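Local coordinates for protein hydroxylase (Rhodococcus sp., PDB 2OR0) that probably acts as a flavin-dependent monooxygenase built on the acyl-CoA dehydrogenase fold, using reduced flavin and molecular oxygen to hydroxylate a substrate that is not established, at residues C47-A52 with D92-W97; G144-K149 with A178-L183; P249-F254 with E332-G337; L270-A275 with K367-R372; A396-Q399 with E403-G406. One frame throughout, in Å; residues are numbered along the deposited sequence.

Interaction 1 of 5, residues C47-A52 with D92-W97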
# COMPACT_ATOMS: atom_id res chain seq x y z
N CYS A 47 -9.68 -2.37 16.26
CA CYS A 47 -8.58 -1.61 15.65
C CYS A 47 -7.39 -2.48 15.29
O CYS A 47 -6.24 -2.08 15.50
CB CYS A 47 -8.12 -0.45 16.56
SG CYS A 47 -9.42 0.72 16.87
N ARG A 48 -7.67 -3.65 14.73
CA ARG A 48 -6.67 -4.67 14.49
C ARG A 48 -7.39 -5.77 13.72
O ARG A 48 -8.50 -6.13 14.08
CB ARG A 48 -6.19 -5.21 15.86
CG ARG A 48 -5.41 -6.52 15.85
CD ARG A 48 -5.51 -7.24 17.21
NE ARG A 48 -4.52 -8.31 17.36
CZ ARG A 48 -4.64 -9.55 16.88
NH1 ARG A 48 -5.72 -9.93 16.18
NH2 ARG A 48 -3.65 -10.42 17.09
N LEU A 49 -6.79 -6.27 12.65
CA LEU A 49 -7.40 -7.39 11.93
C LEU A 49 -7.58 -8.55 12.90
O LEU A 49 -6.64 -8.92 13.61
CB LEU A 49 -6.55 -7.86 10.74
CG LEU A 49 -6.36 -6.98 9.51
CD1 LEU A 49 -5.41 -7.60 8.52
CD2 LEU A 49 -7.70 -6.67 8.82
N THR A 50 -8.79 -9.10 12.95
CA THR A 50 -9.02 -10.32 13.72
C THR A 50 -8.07 -11.42 13.19
O THR A 50 -7.56 -11.32 12.07
CB THR A 50 -10.49 -10.82 13.61
OG1 THR A 50 -10.72 -11.32 12.29
CG2 THR A 50 -11.50 -9.71 13.91
N ASP A 51 -7.83 -12.45 14.00
CA ASP A 51 -7.01 -13.58 13.56
C ASP A 51 -7.65 -14.26 12.34
O ASP A 51 -6.95 -14.62 11.37
CB ASP A 51 -6.79 -14.57 14.70
CG ASP A 51 -5.80 -14.05 15.78
OD1 ASP A 51 -5.06 -13.05 15.56
OD2 ASP A 51 -5.78 -14.69 16.86
N ALA A 52 -8.97 -14.41 12.37
CA ALA A 52 -9.68 -14.93 11.20
C ALA A 52 -9.50 -14.06 9.94
O ALA A 52 -9.31 -14.60 8.87
CB ALA A 52 -11.18 -15.19 11.51
N ASP A 92 -13.14 -5.34 2.12
CA ASP A 92 -12.88 -4.79 3.47
C ASP A 92 -11.65 -3.94 3.29
O ASP A 92 -10.61 -4.45 2.91
CB ASP A 92 -12.60 -5.92 4.50
CG ASP A 92 -12.08 -5.39 5.87
OD1 ASP A 92 -12.67 -4.43 6.42
OD2 ASP A 92 -11.07 -5.94 6.40
N GLY A 93 -11.79 -2.63 3.50
CA GLY A 93 -10.71 -1.70 3.29
C GLY A 93 -9.44 -1.99 4.07
O GLY A 93 -8.34 -1.85 3.54
N ALA A 94 -9.59 -2.37 5.34
CA ALA A 94 -8.44 -2.72 6.17
C ALA A 94 -7.64 -3.89 5.58
O ALA A 94 -6.44 -3.81 5.49
CB ALA A 94 -8.86 -3.04 7.61
N SER A 95 -8.31 -4.97 5.20
CA SER A 95 -7.64 -6.10 4.58
C SER A 95 -6.96 -5.67 3.29
O SER A 95 -5.87 -6.13 2.99
CB SER A 95 -8.63 -7.22 4.28
OG SER A 95 -9.26 -7.63 5.48
N GLY A 96 -7.65 -4.83 2.51
CA GLY A 96 -7.12 -4.38 1.24
C GLY A 96 -5.85 -3.57 1.44
O GLY A 96 -4.88 -3.73 0.70
N TRP A 97 -5.89 -2.68 2.43
CA TRP A 97 -4.77 -1.83 2.77
C TRP A 97 -3.57 -2.66 3.23
O TRP A 97 -2.42 -2.40 2.83
CB TRP A 97 -5.18 -0.83 3.85
CG TRP A 97 -4.06 0.11 4.24
CD1 TRP A 97 -3.16 -0.07 5.26
CD2 TRP A 97 -3.72 1.36 3.61
NE1 TRP A 97 -2.29 1.01 5.31
CE2 TRP A 97 -2.60 1.89 4.32
CE3 TRP A 97 -4.25 2.09 2.54
CZ2 TRP A 97 -2.00 3.12 3.97
CZ3 TRP A 97 -3.65 3.32 2.20
CH2 TRP A 97 -2.54 3.81 2.91
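Leu49 reaches the first turn of helix 93-102 with a single methyl, CD2, which lies 4.0 Å from Ala94 CB and 3.8 Å from Ser95 OG. Its CG stands anti to the carbonyl carbon (chi1 -68°); CD1 continues the extended chain (chi2 176°), and CD2, the branch off it, faces the helix start. A leucine suits this distance because it is long and apolar, whereas Ala94 is small enough to receive it. Asp92, the N-cap of the helix, holds the polar side of the site in order. Its OD2 accepts from Ser95 OG at 2.6 Å through the anti lone pair, and from Ser95 N at 3.2 Å from well above the carboxylate plane. Two donors thus grip one buried oxygen and fix the serine hydroxyl beside the leucine methyl. On the other segment Arg48 NH1 bridges to Asp51 OD1 at 3.2 Å, with the oxygen nearly in the guanidinium plane. Leu57 of helix 51-60 touches both Leu49 and Ser95. Leu49 therefore packs on the start of a helix capped by an aspartate, an N-cap motif within helix packing consistent with the N-terminal helical domain of acyl-CoA dehydrogenases.

Interaction 2 of 5, residues G144-K149 with A178-L183; sequences GGYVLK and ATPSSL
Tyr146 and Leu183 meet inside a curled beta sheet, consistent with the middle beta domain of the acyl-CoA dehydrogenase fold. They belong to strands 145-155 and 182-188, which are not neighbours in that sheet, and their side chains approach from opposite directions. The tight part is a CH-pi contact: Leu183 CD1 sits 3.7 Å from the centroid of the Tyr146 ring and only 5° off its normal, so one methyl meets the six ring carbons almost equally. In Tyr146 CG is anti to the carbonyl carbon; this chi1 of -55° places the ring over Leu183, and chi2 of -98° turns its face to the methyl. Val170 and Ala139, from the two strands lying between in the sheet, touch both residues, and this apolar setting suits a leucine against an aromatic face. The phenol end has few touching atoms, although Tyr146 OH comes close to Pro180 CD at 3.5 Å; Thr179 CB is 4.1 Å from the same oxygen, and here the chain is a loop without regular structure, with Thr179 exposed to solvent. Replacing this tyrosine by alanine takes away the ring, and the Leu183 methyl would probably be left over a gap beside Pro180. The loop has a small brace of its own at the solvent side, where Thr179 OG1 donates to Pro180 O at 3.2 Å.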
# COMPACT_ATOMS: atom_id res chain seq x y z
N GLY A 144 30.35 -4.55 12.21
CA GLY A 144 29.38 -5.60 11.86
C GLY A 144 27.98 -5.13 11.43
O GLY A 144 27.19 -5.94 10.92
N GLY A 145 27.68 -3.85 11.62
CA GLY A 145 26.38 -3.30 11.23
C GLY A 145 26.01 -1.99 11.89
O GLY A 145 26.75 -1.01 11.84
N TYR A 146 24.83 -1.95 12.51
CA TYR A 146 24.36 -0.70 13.12
C TYR A 146 23.61 -0.97 14.39
O TYR A 146 23.09 -2.08 14.58
CB TYR A 146 23.42 0.05 12.16
CG TYR A 146 24.02 0.32 10.80
CD1 TYR A 146 24.57 1.56 10.51
CD2 TYR A 146 24.01 -0.66 9.80
CE1 TYR A 146 25.12 1.83 9.27
CE2 TYR A 146 24.55 -0.40 8.53
CZ TYR A 146 25.10 0.84 8.28
OH TYR A 146 25.65 1.10 7.06
N VAL A 147 23.51 0.05 15.25
CA VAL A 147 22.58 -0.05 16.38
C VAL A 147 21.46 0.99 16.17
O VAL A 147 21.73 2.16 15.88
CB VAL A 147 23.25 0.07 17.77
CG1 VAL A 147 22.25 -0.28 18.84
CG2 VAL A 147 24.45 -0.91 17.88
N LEU A 148 20.23 0.51 16.33
CA LEU A 148 19.04 1.25 15.94
C LEU A 148 18.22 1.75 17.13
O LEU A 148 17.93 1.01 18.04
CB LEU A 148 18.14 0.36 15.06
CG LEU A 148 17.03 1.13 14.31
CD1 LEU A 148 17.58 1.82 13.08
CD2 LEU A 148 15.95 0.15 13.94
N LYS A 149 17.83 3.01 17.07
CA LYS A 149 16.90 3.58 18.03
C LYS A 149 15.89 4.48 17.32
O LYS A 149 16.26 5.28 16.47
CB LYS A 149 17.66 4.40 19.08
CG LYS A 149 16.76 4.88 20.19
CD LYS A 149 17.36 6.01 21.00
CE LYS A 149 16.43 6.26 22.22
NZ LYS A 149 16.40 7.69 22.43
N ALA A 178 32.74 5.92 6.46
CA ALA A 178 32.39 5.59 5.07
C ALA A 178 31.11 4.71 4.98
O ALA A 178 31.20 3.48 4.83
CB ALA A 178 33.59 4.93 4.36
N THR A 179 29.94 5.34 5.09
CA THR A 179 28.65 4.60 5.12
C THR A 179 27.51 5.27 4.29
O THR A 179 27.68 6.41 3.83
CB THR A 179 28.16 4.30 6.61
OG1 THR A 179 27.51 5.45 7.16
CG2 THR A 179 29.32 3.86 7.53
N PRO A 180 26.36 4.55 4.07
CA PRO A 180 25.14 5.19 3.54
C PRO A 180 24.63 6.34 4.43
O PRO A 180 24.92 6.37 5.62
CB PRO A 180 24.11 4.05 3.56
CG PRO A 180 24.89 2.81 3.50
CD PRO A 180 26.15 3.10 4.28
N SER A 181 23.87 7.26 3.83
CA SER A 181 23.17 8.32 4.55
C SER A 181 21.80 7.86 5.15
O SER A 181 21.44 8.23 6.28
CB SER A 181 23.01 9.50 3.59
OG SER A 181 21.93 10.34 3.94
N SER A 182 21.07 7.02 4.41
CA SER A 182 19.78 6.48 4.87
C SER A 182 19.69 4.97 4.60
O SER A 182 20.28 4.48 3.64
CB SER A 182 18.63 7.20 4.17
OG SER A 182 18.85 7.24 2.75
N LEU A 183 18.94 4.25 5.42
CA LEU A 183 18.82 2.80 5.27
C LEU A 183 17.39 2.35 5.29
O LEU A 183 16.53 3.05 5.85
CB LEU A 183 19.52 2.07 6.43
CG LEU A 183 21.01 2.30 6.74
CD1 LEU A 183 21.34 1.65 8.09
CD2 LEU A 183 21.93 1.73 5.67

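Interaction 3 of 5, residues P249-F254 with E332-G337. With ACT (acetate ion), chain E.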
# COMPACT_ATOMS: atom_id res chain seq x y z
N PRO A 249 10.83 -0.01 -11.04
CA PRO A 249 11.21 1.08 -10.13
C PRO A 249 10.51 0.97 -8.77
O PRO A 249 9.31 0.68 -8.73
CB PRO A 249 10.74 2.34 -10.87
CG PRO A 249 10.65 1.90 -12.35
CD PRO A 249 10.15 0.51 -12.25
N TYR A 250 11.25 1.25 -7.69
CA TYR A 250 10.69 1.29 -6.33
C TYR A 250 9.54 2.33 -6.23
O TYR A 250 8.52 2.04 -5.63
CB TYR A 250 11.80 1.61 -5.29
CG TYR A 250 11.33 1.74 -3.84
CD1 TYR A 250 11.28 0.64 -2.98
CD2 TYR A 250 10.97 2.99 -3.33
CE1 TYR A 250 10.86 0.78 -1.64
CE2 TYR A 250 10.57 3.14 -1.99
CZ TYR A 250 10.51 2.04 -1.17
OH TYR A 250 10.11 2.24 0.14
N SER A 251 9.73 3.48 -6.85
CA SER A 251 8.73 4.54 -6.83
C SER A 251 7.44 4.19 -7.55
O SER A 251 6.42 4.85 -7.35
CB SER A 251 9.29 5.84 -7.38
OG SER A 251 9.53 5.77 -8.78
N CYS A 252 7.48 3.18 -8.40
CA CYS A 252 6.27 2.62 -8.94
C CYS A 252 5.70 1.57 -7.99
O CYS A 252 4.51 1.66 -7.61
CB CYS A 252 6.49 2.04 -10.35
SG CYS A 252 4.98 1.32 -11.06
N MSE A 253 6.51 0.59 -7.58
CA MSE A 253 5.97 -0.58 -6.90
C MSE A 253 5.47 -0.29 -5.46
O MSE A 253 4.45 -0.87 -5.00
CB MSE A 253 7.02 -1.71 -6.86
CG MSE A 253 7.40 -2.25 -8.26
SE MSE A 253 5.84 -3.01 -9.18
CE MSE A 253 5.28 -4.34 -7.98
N PHE A 254 6.22 0.54 -4.74
CA PHE A 254 5.89 0.79 -3.33
C PHE A 254 4.54 1.53 -3.25
O PHE A 254 3.64 1.03 -2.62
CB PHE A 254 7.07 1.49 -2.58
CG PHE A 254 6.66 2.20 -1.29
CD1 PHE A 254 6.05 1.51 -0.25
CD2 PHE A 254 6.92 3.56 -1.14
CE1 PHE A 254 5.67 2.19 0.91
CE2 PHE A 254 6.56 4.23 0.03
CZ PHE A 254 5.94 3.54 1.04
N GLU A 332 12.35 11.20 -15.69
CA GLU A 332 11.11 11.83 -16.18
C GLU A 332 9.93 10.86 -16.23
O GLU A 332 8.84 11.18 -15.78
CB GLU A 332 11.29 12.52 -17.55
CG GLU A 332 10.00 13.27 -18.06
CD GLU A 332 10.16 13.99 -19.43
OE1 GLU A 332 11.31 14.29 -19.84
OE2 GLU A 332 9.13 14.25 -20.09
N GLU A 333 10.17 9.66 -16.76
CA GLU A 333 9.17 8.62 -16.78
C GLU A 333 8.73 8.24 -15.37
O GLU A 333 7.54 8.07 -15.11
CB GLU A 333 9.67 7.39 -17.54
CG GLU A 333 9.70 7.58 -19.06
CD GLU A 333 10.30 6.38 -19.83
OE1 GLU A 333 11.10 5.61 -19.26
OE2 GLU A 333 9.95 6.22 -21.02
N ARG A 334 9.69 8.09 -14.47
CA ARG A 334 9.37 7.78 -13.09
C ARG A 334 8.54 8.89 -12.41
O ARG A 334 7.63 8.59 -11.64
CB ARG A 334 10.63 7.44 -12.31
CG ARG A 334 11.09 5.98 -12.47
CD ARG A 334 12.63 5.87 -12.47
NE ARG A 334 13.24 6.41 -11.26
CZ ARG A 334 14.45 6.97 -11.19
NH1 ARG A 334 15.19 7.07 -12.29
NH2 ARG A 334 14.91 7.43 -10.03
N ALA A 335 8.89 10.13 -12.70
CA ALA A 335 8.29 11.32 -12.10
C ALA A 335 6.83 11.44 -12.55
O ALA A 335 5.93 11.72 -11.75
CB ALA A 335 9.07 12.58 -12.52
N ILE A 336 6.63 11.20 -13.86
CA ILE A 336 5.30 11.22 -14.47
C ILE A 336 4.48 10.09 -13.94
O ILE A 336 3.31 10.28 -13.64
CB ILE A 336 5.36 11.23 -16.03
CG1 ILE A 336 5.93 12.58 -16.49
CG2 ILE A 336 3.92 11.02 -16.63
CD1 ILE A 336 6.15 12.71 -18.02
N GLY A 337 5.07 8.91 -13.78
CA GLY A 337 4.35 7.82 -13.16
C GLY A 337 3.90 8.08 -11.71
O GLY A 337 2.82 7.61 -11.28
C ACT E . 17.83 9.61 -9.99
O ACT E . 18.08 10.23 -11.05
OXT ACT E . 17.73 8.38 -10.12
CH3 ACT E . 17.65 10.30 -8.67
O HOH W 1 7.38 5.95 -10.80
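The guanidinium of Arg334, whose aliphatic stem packs on Pro249 and Ser251, carries an acetate oxygen at its edge, close to its plane: NH2 donates to OXT of the acetate at 3.0 Å in a nearly straight bond of 168°. The acetate probably comes from the crystallisation liquor, and Arg409 also binds it. Two other flat groups lie on helix 250-277, away from the arginine. One face of the Tyr250 ring is covered toward its rim by Phe254 CB, and one face of the Phe254 ring, again toward the rim, by Tyr250 OH, while Tyr133 meets the phenylalanine edge to face.

Across the contact the touching is done by the methylenes of Arg334. CG lies 4.0 Å from Pro249 CB and 4.0 Å from Ser251 OG. Bends at chi2 (145°) and chi3 (58°) turn the chain beyond CG and carry the guanidinium to the acetate. A rigid proline at the N-cap gives a firm apolar surface for that stem, and the short serine lets a water in between the helices. This water donates both to Ser251 OG at 3.0 Å and to Arg334 O at 2.8 Å. Ser251 OG and Arg334 NE are each bonded to the carbonyl oxygen of Ile412. The chemistry implies a polar, partly water-mediated seam, in which the serine and arginine jointly hold the last modelled residue, near the C terminus, while the arginine's outer nitrogen would attract a carboxylate or similar anion.

Interaction 4 of 5, residues L270-A275 with K367-R372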
# COMPACT_ATOMS: atom_id res chain seq x y z
N LEU A 270 -18.66 2.83 -3.63
CA LEU A 270 -19.56 2.92 -4.78
C LEU A 270 -20.50 1.73 -4.81
O LEU A 270 -21.72 1.91 -4.94
CB LEU A 270 -18.76 3.00 -6.09
CG LEU A 270 -19.53 2.96 -7.43
CD1 LEU A 270 -20.38 4.22 -7.65
CD2 LEU A 270 -18.54 2.83 -8.58
N ALA A 271 -19.95 0.52 -4.67
CA ALA A 271 -20.79 -0.70 -4.64
C ALA A 271 -21.84 -0.63 -3.52
O ALA A 271 -23.02 -0.90 -3.73
CB ALA A 271 -19.94 -1.96 -4.50
N CYS A 272 -21.40 -0.26 -2.31
CA CYS A 272 -22.32 -0.03 -1.20
C CYS A 272 -23.39 1.01 -1.52
O CYS A 272 -24.55 0.83 -1.20
CB CYS A 272 -21.54 0.43 0.04
SG CYS A 272 -20.56 -0.87 0.82
N HIS A 273 -22.99 2.12 -2.12
CA HIS A 273 -23.91 3.19 -2.45
C HIS A 273 -24.98 2.66 -3.42
O HIS A 273 -26.18 2.89 -3.21
CB HIS A 273 -23.13 4.33 -3.08
CG HIS A 273 -23.95 5.55 -3.35
ND1 HIS A 273 -24.71 6.17 -2.38
CD2 HIS A 273 -24.08 6.30 -4.47
CE1 HIS A 273 -25.30 7.23 -2.90
NE2 HIS A 273 -24.94 7.33 -4.17
N ILE A 274 -24.55 1.96 -4.47
CA ILE A 274 -25.47 1.44 -5.49
C ILE A 274 -26.48 0.48 -4.84
O ILE A 274 -27.68 0.65 -5.02
CB ILE A 274 -24.70 0.81 -6.70
CG1 ILE A 274 -24.14 1.93 -7.58
CG2 ILE A 274 -25.60 -0.16 -7.50
CD1 ILE A 274 -23.03 1.52 -8.50
N ALA A 275 -25.99 -0.46 -4.03
CA ALA A 275 -26.85 -1.41 -3.32
C ALA A 275 -27.93 -0.77 -2.44
O ALA A 275 -29.05 -1.27 -2.33
CB ALA A 275 -26.01 -2.38 -2.51
N LYS A 367 -23.79 1.19 11.55
CA LYS A 367 -24.37 -0.10 11.14
C LYS A 367 -24.51 -0.25 9.62
O LYS A 367 -24.94 -1.30 9.16
CB LYS A 367 -25.74 -0.33 11.80
CG LYS A 367 -26.83 0.61 11.29
CD LYS A 367 -28.15 0.42 12.06
CE LYS A 367 -29.01 1.67 11.95
NZ LYS A 367 -29.06 2.10 10.50
N THR A 368 -24.18 0.78 8.84
CA THR A 368 -24.21 0.68 7.37
C THR A 368 -22.76 0.72 6.86
O THR A 368 -21.99 1.55 7.33
CB THR A 368 -25.08 1.80 6.71
OG1 THR A 368 -24.48 3.09 6.91
CG2 THR A 368 -26.53 1.79 7.25
N PRO A 369 -22.38 -0.20 5.94
CA PRO A 369 -20.97 -0.30 5.53
C PRO A 369 -20.37 0.84 4.71
O PRO A 369 -19.15 1.01 4.75
CB PRO A 369 -20.92 -1.61 4.73
CG PRO A 369 -22.35 -1.80 4.22
CD PRO A 369 -23.23 -1.23 5.31
N MSE A 370 -21.17 1.59 3.94
CA MSE A 370 -20.59 2.59 3.03
C MSE A 370 -19.68 3.59 3.76
O MSE A 370 -18.58 3.87 3.29
CB MSE A 370 -21.65 3.36 2.23
CG MSE A 370 -21.03 4.37 1.26
SE MSE A 370 -22.33 5.51 0.40
CE MSE A 370 -21.10 6.44 -0.79
N GLN A 371 -20.14 4.10 4.90
CA GLN A 371 -19.40 5.09 5.69
C GLN A 371 -18.01 4.61 6.09
O GLN A 371 -17.10 5.44 6.25
CB GLN A 371 -20.19 5.59 6.93
CG GLN A 371 -20.77 4.53 7.89
CD GLN A 371 -19.72 3.83 8.69
OE1 GLN A 371 -18.72 4.45 9.08
NE2 GLN A 371 -19.92 2.53 8.94
N ARG A 372 -17.84 3.29 6.24
CA ARG A 372 -16.55 2.71 6.68
C ARG A 372 -15.58 2.77 5.51
O ARG A 372 -14.42 3.10 5.69
CB ARG A 372 -16.73 1.25 7.19
CG ARG A 372 -15.42 0.53 7.74
CD ARG A 372 -15.62 -1.04 7.89
NE ARG A 372 -16.89 -1.18 8.53
CZ ARG A 372 -17.94 -1.88 8.15
NH1 ARG A 372 -17.90 -2.72 7.12
NH2 ARG A 372 -19.03 -1.76 8.88
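Met370, a selenomethionine, runs as an extended rod alongside His273, the two side chains pointing the same way. Its CB starts the contact, 3.7 Å from Cys272 CB, and CG remains near that same carbon at 4.2 Å. Next comes the selenium, 3.7 Å from His273 ND1 and 4.6 Å from the centre of the imidazole, an oblique sulfur-aromatic type approach 61° off the ring normal. The terminal methyl CE finishes 3.7 Å from His273 CB. The extended course begins with CG opposite the backbone N (chi1 -179°), which sends the chain out across helix 250-277, beside His273. A long, apolar side chain suits this buried place, where it can follow Cys272 and His273. Cys272 needs to be small, since here the backbones come close, 5.3 Å between its CA and that of Met370; its SG turns to Pro369 instead, 4.0 Å from CG. With an alanine in place of the histidine the imidazole is gone, and the tip of Met370 would probably be freer to turn. Ile355 of helix 331-356 touches both Met370 and His273, as does Ala359 of the following loop, so more than two segments enclose the pair. The contact thus brings the start of helix 370-381 against helix 250-277, beside helix 331-356, with Ile298 of helix 292-324 also on the histidine, in the helical C-terminal part of the acyl-CoA dehydrogenase fold.

Interaction 5 of 5, residues A396-Q399 with E403-G406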
# COMPACT_ATOMS: atom_id res chain seq x y z
N ALA A 396 6.39 18.30 -13.81
CA ALA A 396 6.20 19.40 -14.76
C ALA A 396 7.53 20.08 -15.14
O ALA A 396 7.74 20.49 -16.31
CB ALA A 396 5.23 20.43 -14.20
N LEU A 397 8.41 20.24 -14.15
CA LEU A 397 9.72 20.83 -14.41
C LEU A 397 10.54 19.96 -15.39
O LEU A 397 11.16 20.49 -16.32
CB LEU A 397 10.50 21.12 -13.12
CG LEU A 397 11.90 21.77 -13.28
CD1 LEU A 397 11.80 23.16 -13.87
CD2 LEU A 397 12.63 21.82 -11.95
N THR A 398 10.52 18.63 -15.23
CA THR A 398 11.25 17.78 -16.18
C THR A 398 10.69 17.93 -17.60
O THR A 398 11.45 17.95 -18.58
CB THR A 398 11.31 16.29 -15.77
OG1 THR A 398 10.00 15.72 -15.81
CG2 THR A 398 11.84 16.17 -14.37
N GLN A 399 9.37 18.11 -17.71
CA GLN A 399 8.73 18.25 -19.02
C GLN A 399 9.11 19.55 -19.68
O GLN A 399 9.09 19.64 -20.90
CB GLN A 399 7.21 18.12 -18.92
CG GLN A 399 6.77 16.70 -18.63
CD GLN A 399 5.28 16.54 -18.77
OE1 GLN A 399 4.57 16.48 -17.78
NE2 GLN A 399 4.80 16.48 -20.02
N GLU A 403 15.79 20.31 -14.36
CA GLU A 403 16.17 19.18 -13.50
C GLU A 403 15.85 19.49 -12.04
O GLU A 403 16.39 20.44 -11.47
CB GLU A 403 17.64 18.74 -13.68
CG GLU A 403 17.82 17.50 -14.62
CD GLU A 403 17.47 16.14 -13.97
OE1 GLU A 403 18.27 15.66 -13.14
OE2 GLU A 403 16.42 15.53 -14.29
N PRO A 404 14.91 18.72 -11.47
CA PRO A 404 14.65 18.72 -10.04
C PRO A 404 15.93 18.47 -9.27
O PRO A 404 16.71 17.57 -9.62
CB PRO A 404 13.70 17.54 -9.86
CG PRO A 404 12.99 17.46 -11.12
CD PRO A 404 14.01 17.80 -12.17
N GLN A 405 16.13 19.28 -8.23
CA GLN A 405 17.33 19.20 -7.39
C GLN A 405 17.00 18.77 -5.98
O GLN A 405 15.94 19.14 -5.44
CB GLN A 405 18.04 20.56 -7.36
CG GLN A 405 18.53 21.02 -8.74
CD GLN A 405 19.68 20.16 -9.26
OE1 GLN A 405 19.47 19.22 -10.06
NE2 GLN A 405 20.90 20.46 -8.80
N GLY A 406 17.90 17.99 -5.38
CA GLY A 406 17.85 17.72 -3.96
C GLY A 406 16.59 17.01 -3.51
O GLY A 406 16.30 15.90 -3.97
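The turn that follows the C-terminal end of helix 389-399 folds the chain back on that helix, and Pro404 is where it lands on Leu397 and Thr398. The closest meeting is between Thr398 CG2 and Pro404 CD, 3.5 Å apart, tighter than the usual van der Waals distance for two carbons; CG of the proline ring follows at 3.7 Å from the same methyl. The threonine and the ring cross at about a right angle, so the methyl presses against the CG-CD side of the pyrrolidine. Thr398 CG2 lies anti to the carbonyl carbon, while OG1 takes the place between N and carbonyl carbon (chi1 67°), from which it bonds to the carbonyl of Ser395 one turn back. A threonine thus spends its hydroxyl on its own helix and keeps a methyl for the proline.

Leu397 adds a second, looser touch: its CD2 comes 3.9 Å from Pro404 N and 4.0 Å from Glu403 C, resting on the peptide link rather than on the ring, with Pro404 CD at 4.3 Å. Proline suits this place because it has no amide hydrogen to satisfy where an apolar methyl covers its nitrogen. Glu403 sets off away from the helix but its chain bends back, and OE1 forms a salt bridge with Arg409, whose NH1 also bonds to Pro404 O. Phe331, at the start of helix 331-356, touches both Thr398 and Pro404, and Glu332 also lies on Thr398. Helix 389-399 and its return loop are therefore packed together against the beginning of helix 331-356.

How the interactions relate
From the N terminus, interaction 1 closes a mainly helical loop of 39 residues, joining the start of helix 51-60 to that of helix 93-102. Interaction 2 follows in series and ties two strands of the beta sheet across a shorter loop. Interactions 3 and 4 share helix 250-277 at two places and cross: 270-275 lies between the segments of interaction 3 and 367-372 comes after 332-337, so the segments alternate. Their centres are about 33 Å apart, and they link that long helix to helices 331-356 and 370-381. Interaction 5 closes the smallest loop, three residues. It touches interaction 3, where Glu332 CG packs 3.3 Å from Thr398 OG1, so helix 389-399 is joined to helix 331-356.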